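Local coordinates for arginyl-trna synthetase (PDB 1IQ0), which probably attaches L-arginine to its cognate tRNA at the expense of ATP, as a monomeric class I aminoacyl-tRNA synthetase, at residues R154-T159 / H205-G210. Numbering follows the deposited sequence.
Sequences RQAAET and HALERG
Leu207 reaches across to Ala156 and Ala157 and joins two helices, 154-165 and 197-208, in the helical region between strands 141-149 and 236-239, which are adjacent and parallel in the mixed sheet of the Rossmann-like class I catalytic domain. The apolar contact is small, burying 108 Å² in all, and a single methyl group makes it. CD2 of Leu207 lies 3.9 Å from CB of Ala156 and likewise 3.9 Å from CB of Ala157, so CD2 sits in the notch between two consecutive alanine methyls. There it also meets the backbone, coming within 3.7 Å of Ala157 N. CB of Leu207 points toward the other helix, and chi1 of -172°, with CG anti to the backbone N and beside the carbonyl carbon, carries CD2 to the alanines, whose small side chains let it come down onto the main chain. The CA atoms of Ala157 and Leu207 are 6.6 Å apart. Leu204, nearly one turn earlier, also touches Ala157, while Leu212 and Val216 pack against Leu207, so that this apolar patch continues into helix 213-229.

Charged groups lie beside the patch. NH2 of Arg154 forms a salt bridge with OE1 of Glu201, a second tie between the two helices, whereas Arg154 NH1 stays 6.0 Å from OE2 of Glu208, at most a longer-range attraction.

Backbone bonding closes the end of helix 197-208. Gly210 leaves helical geometry with a positive phi of 76° in a Schellman motif, and its N donates to Leu207 O at 2.9 Å; the residue that supplies the apolar methyl thus also takes part in the cap. Within the other helix, Thr159 OG1 turns back to Ala156 O over 3.3 Å, tilted 32° from the plane of that carbonyl.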
# COMPACT_ATOMS: atom_id res chain seq x y z
N ARG A 154 -19.93 -14.24 -13.66
CA ARG A 154 -20.95 -15.17 -13.21
C ARG A 154 -21.43 -14.81 -11.80
O ARG A 154 -22.60 -14.98 -11.48
CB ARG A 154 -20.41 -16.60 -13.20
CG ARG A 154 -21.41 -17.61 -12.64
CD ARG A 154 -20.89 -19.04 -12.66
NE ARG A 154 -21.39 -19.79 -13.82
CZ ARG A 154 -20.98 -19.60 -15.06
NH1 ARG A 154 -20.06 -18.68 -15.32
NH2 ARG A 154 -21.48 -20.33 -16.05
N GLN A 155 -20.53 -14.30 -10.96
CA GLN A 155 -20.92 -13.93 -9.60
C GLN A 155 -21.98 -12.84 -9.61
O GLN A 155 -22.92 -12.88 -8.82
CB GLN A 155 -19.70 -13.49 -8.79
CG GLN A 155 -18.71 -14.62 -8.54
CD GLN A 155 -19.39 -15.88 -8.02
OE1 GLN A 155 -19.97 -15.89 -6.93
NE2 GLN A 155 -19.33 -16.96 -8.80
N ALA A 156 -21.85 -11.87 -10.51
CA ALA A 156 -22.83 -10.80 -10.62
C ALA A 156 -24.12 -11.36 -11.22
O ALA A 156 -25.22 -10.94 -10.88
CB ALA A 156 -22.29 -9.67 -11.49
N ALA A 157 -23.98 -12.31 -12.14
CA ALA A 157 -25.15 -12.91 -12.76
C ALA A 157 -25.95 -13.66 -11.70
O ALA A 157 -27.18 -13.60 -11.68
CB ALA A 157 -24.74 -13.86 -13.88
N GLU A 158 -25.27 -14.37 -10.81
CA GLU A 158 -25.97 -15.13 -9.79
C GLU A 158 -26.79 -14.27 -8.86
O GLU A 158 -27.91 -14.64 -8.51
CB GLU A 158 -25.00 -15.99 -8.98
CG GLU A 158 -24.32 -17.05 -9.80
CD GLU A 158 -23.65 -18.11 -8.94
OE1 GLU A 158 -23.00 -17.75 -7.94
OE2 GLU A 158 -23.77 -19.30 -9.28
N THR A 159 -26.26 -13.12 -8.45
CA THR A 159 -27.03 -12.29 -7.53
C THR A 159 -28.20 -11.64 -8.25
O THR A 159 -29.30 -11.58 -7.70
CB THR A 159 -26.19 -11.20 -6.83
OG1 THR A 159 -25.86 -10.16 -7.76
CG2 THR A 159 -24.92 -11.79 -6.28
N HIS A 205 -25.87 -14.48 -19.98
CA HIS A 205 -25.82 -14.09 -21.39
C HIS A 205 -26.23 -12.62 -21.54
O HIS A 205 -25.57 -11.85 -22.24
CB HIS A 205 -26.76 -14.99 -22.21
CG HIS A 205 -26.77 -14.68 -23.67
ND1 HIS A 205 -27.87 -14.15 -24.32
CD2 HIS A 205 -25.81 -14.82 -24.62
CE1 HIS A 205 -27.59 -14.00 -25.60
NE2 HIS A 205 -26.35 -14.40 -25.81
N ALA A 206 -27.31 -12.23 -20.88
CA ALA A 206 -27.76 -10.84 -20.95
C ALA A 206 -26.74 -9.93 -20.28
O ALA A 206 -26.49 -8.81 -20.74
CB ALA A 206 -29.14 -10.69 -20.28
N LEU A 207 -26.14 -10.41 -19.19
CA LEU A 207 -25.15 -9.63 -18.48
C LEU A 207 -23.95 -9.41 -19.41
O LEU A 207 -23.46 -8.29 -19.55
CB LEU A 207 -24.70 -10.37 -17.22
CG LEU A 207 -23.79 -9.58 -16.28
CD1 LEU A 207 -24.59 -8.47 -15.60
CD2 LEU A 207 -23.20 -10.52 -15.23
N GLU A 208 -23.51 -10.49 -20.05
CA GLU A 208 -22.37 -10.42 -20.97
C GLU A 208 -22.63 -9.48 -22.16
O GLU A 208 -21.69 -8.92 -22.72
CB GLU A 208 -21.99 -11.83 -21.46
CG GLU A 208 -21.29 -12.68 -20.37
CD GLU A 208 -20.93 -14.09 -20.80
OE1 GLU A 208 -21.19 -14.47 -21.96
OE2 GLU A 208 -20.38 -14.84 -19.97
N ARG A 209 -23.89 -9.30 -22.52
CA ARG A 209 -24.25 -8.41 -23.64
C ARG A 209 -24.26 -6.95 -23.18
O ARG A 209 -24.56 -6.05 -23.97
CB ARG A 209 -25.63 -8.76 -24.18
CG ARG A 209 -25.79 -10.20 -24.63
CD ARG A 209 -27.22 -10.48 -25.07
NE ARG A 209 -27.26 -10.68 -26.51
CZ ARG A 209 -27.76 -9.81 -27.38
NH1 ARG A 209 -28.28 -8.66 -26.99
NH2 ARG A 209 -27.67 -10.10 -28.66
N GLY A 210 -23.97 -6.73 -21.90
CA GLY A 210 -23.95 -5.39 -21.35
C GLY A 210 -25.32 -4.80 -21.10
O GLY A 210 -25.47 -3.58 -21.02